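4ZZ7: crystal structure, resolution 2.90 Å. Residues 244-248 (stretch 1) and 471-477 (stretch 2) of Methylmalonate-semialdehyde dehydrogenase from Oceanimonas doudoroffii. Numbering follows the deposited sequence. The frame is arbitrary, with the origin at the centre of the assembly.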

# COMPACT_ATOMS: atom_id res chain seq x y z
N LYS A 244 15.16 -23.28 -7.59
CA LYS A 244 15.25 -21.97 -6.94
C LYS A 244 14.96 -20.74 -7.82
O LYS A 244 15.30 -20.68 -9.01
CB LYS A 244 16.59 -21.79 -6.24
CG LYS A 244 17.76 -21.59 -7.20
CD LYS A 244 19.08 -21.98 -6.55
CE LYS A 244 19.20 -23.48 -6.35
NZ LYS A 244 20.38 -23.80 -5.52
N ARG A 245 14.30 -19.75 -7.19
CA ARG A 245 13.92 -18.52 -7.83
C ARG A 245 15.15 -17.70 -8.19
O ARG A 245 16.23 -17.91 -7.62
CB ARG A 245 13.02 -17.72 -6.91
CG ARG A 245 13.66 -17.35 -5.58
CD ARG A 245 12.84 -16.32 -4.82
NE ARG A 245 11.60 -16.85 -4.25
CZ ARG A 245 10.67 -16.12 -3.64
NH1 ARG A 245 10.83 -14.80 -3.48
NH2 ARG A 245 9.58 -16.71 -3.16
N CYS A 246 14.97 -16.77 -9.13
CA CYS A 246 16.10 -16.03 -9.68
C CYS A 246 15.64 -14.74 -10.35
O CYS A 246 14.51 -14.64 -10.84
CB CYS A 246 16.86 -16.92 -10.70
SG CYS A 246 18.29 -16.18 -11.56
N GLN A 247 16.53 -13.75 -10.33
CA GLN A 247 16.41 -12.51 -11.10
C GLN A 247 17.80 -12.28 -11.72
O GLN A 247 18.80 -12.20 -11.01
CB GLN A 247 15.95 -11.31 -10.23
CG GLN A 247 16.87 -10.96 -9.04
CD GLN A 247 16.38 -9.89 -8.06
OE1 GLN A 247 17.06 -9.62 -7.05
NE2 GLN A 247 15.24 -9.25 -8.34
N ALA A 248 17.87 -12.21 -13.04
CA ALA A 248 19.11 -11.97 -13.70
C ALA A 248 18.99 -10.78 -14.62
O ALA A 248 18.24 -10.78 -15.59
CB ALA A 248 19.51 -13.19 -14.49
N VAL A 471 12.19 -6.59 -1.73
CA VAL A 471 11.49 -7.06 -0.54
C VAL A 471 10.72 -8.33 -0.88
O VAL A 471 10.75 -9.30 -0.14
CB VAL A 471 10.54 -5.99 0.03
CG1 VAL A 471 9.77 -6.57 1.20
CG2 VAL A 471 11.32 -4.76 0.48
N ARG A 472 10.07 -8.31 -2.03
CA ARG A 472 9.29 -9.45 -2.52
C ARG A 472 10.12 -10.61 -3.07
O ARG A 472 9.68 -11.78 -3.02
CB ARG A 472 8.27 -8.99 -3.56
CG ARG A 472 7.23 -8.08 -2.96
CD ARG A 472 6.36 -8.77 -1.91
NE ARG A 472 5.30 -9.54 -2.58
CZ ARG A 472 5.31 -10.86 -2.79
NH1 ARG A 472 6.31 -11.67 -2.36
NH2 ARG A 472 4.28 -11.41 -3.42
N PHE A 473 11.29 -10.28 -3.61
CA PHE A 473 12.18 -11.31 -4.11
C PHE A 473 12.90 -12.01 -2.99
O PHE A 473 13.10 -13.22 -3.07
CB PHE A 473 13.20 -10.76 -5.08
CG PHE A 473 14.07 -11.83 -5.67
CD1 PHE A 473 13.59 -12.66 -6.67
CD2 PHE A 473 15.36 -12.04 -5.19
CE1 PHE A 473 14.39 -13.65 -7.21
CE2 PHE A 473 16.16 -13.04 -5.72
CZ PHE A 473 15.67 -13.84 -6.73
N TYR A 474 13.28 -11.24 -1.97
CA TYR A 474 14.00 -11.79 -0.82
C TYR A 474 13.08 -12.33 0.26
O TYR A 474 13.55 -12.69 1.34
CB TYR A 474 15.00 -10.77 -0.25
CG TYR A 474 16.08 -10.40 -1.21
CD1 TYR A 474 16.72 -11.36 -1.96
CD2 TYR A 474 16.50 -9.09 -1.37
CE1 TYR A 474 17.71 -11.03 -2.85
CE2 TYR A 474 17.50 -8.75 -2.25
CZ TYR A 474 18.09 -9.74 -2.99
OH TYR A 474 19.08 -9.49 -3.91
N THR A 475 11.78 -12.41 0.00
CA THR A 475 10.88 -13.11 0.93
C THR A 475 9.93 -14.07 0.23
O THR A 475 9.80 -14.04 -1.01
CB THR A 475 10.01 -12.14 1.73
OG1 THR A 475 9.12 -11.46 0.83
CG2 THR A 475 10.89 -11.16 2.52
N LYS A 476 9.26 -14.89 1.03
CA LYS A 476 8.17 -15.75 0.52
C LYS A 476 6.85 -15.51 1.25
O LYS A 476 6.80 -15.36 2.48
CB LYS A 476 8.55 -17.23 0.52
CG LYS A 476 9.33 -17.69 1.71
CD LYS A 476 9.69 -19.14 1.57
CE LYS A 476 10.42 -19.61 2.83
NZ LYS A 476 10.68 -21.08 2.83
N ARG A 477 5.79 -15.46 0.45
CA ARG A 477 4.46 -15.17 0.94
C ARG A 477 3.86 -16.36 1.65
O ARG A 477 3.81 -17.47 1.12
CB ARG A 477 3.56 -14.78 -0.21
CG ARG A 477 2.14 -14.52 0.23
CD ARG A 477 1.21 -14.37 -0.95
NE ARG A 477 1.36 -13.07 -1.57
CZ ARG A 477 0.72 -11.96 -1.20
NH1 ARG A 477 -0.16 -11.96 -0.20
NH2 ARG A 477 0.95 -10.84 -1.85
O HOH W 1 6.51 -15.46 -2.38
O HOH W 2 17.59 -7.06 -5.62

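The two stretches, more than 220 residues apart in the chain, meet through side chains rather than by strand pairing. Most of stretch 1 is strand, whereas stretch 2 covers the last residues of a helix, the turn at Tyr-474 and the beginning of a strand. The backbones stay well separated, the nearest CA atoms being those of Gln-247 and Phe-473 at 8.3 Å, and the gap is filled by Arg-245, Gln-247 and the Phe-473 ring.

Lys-244 lies out of reach of stretch 2, and the contact begins with Arg-245, whose CA-to-CB bond points toward it. The end of a helix leaves carbonyl oxygens without the amide partners that a further turn would supply, and the guanidinium of Arg-245 meets this need. Its NH1 donates to Phe-473 O at 2.8 Å, the best of its three bonds in angle. Weak hydrogen bonds join the same NH1 to Thr-475 O at 2.8 Å and to Arg-472 O at 3.3 Å. One nitrogen thus gathers carbonyls from both the helix end and the chain beyond it. The turn is also held from within, Thr-475 OG1 donating to Val-471 O at 2.9 Å. At the neighbouring nitrogen, Arg-245 NH2 comes within 3.9 Å of Lys-476 CB, and water 1 accepts hydrogen bonds from Arg-477 N at 2.9 Å and, weakly, from Arg-245 NH2 at 3.4 Å.

The aliphatic part of Arg-245 serves a different purpose. Its CD lies over one face of the Phe-473 ring, 3.9 Å from CE1 of Phe-473, in a CH-pi contact. The charged end is farther off, with Arg-245 CZ 5.9 Å from the ring centroid, so any cation-pi attraction is weak at most.

Cys-246 alternates with its neighbours along the strand, and its CA-to-CB bond points away from stretch 2. It contributes backbone instead: Cys-246 C approaches Phe-473 CE1 to 3.6 Å.

At Gln-247 the direction returns toward stretch 2. Its CG packs over the opposite face of the Phe-473 ring, 13° off the ring normal, so that methylene groups from Arg-245 and Gln-247 sandwich the aromatic ring. Phe-473 accordingly has the largest area covered in this contact. Beyond the ring, Gln-247 OE1 lies 3.7 Å from Tyr-474 OH, and water 2 bridges the pair, donating to Gln-247 OE1 at 3.0 Å and forming a weak hydrogen bond with Tyr-474 OH at 3.3 Å. Ala-248, the last residue of stretch 1, makes no contact.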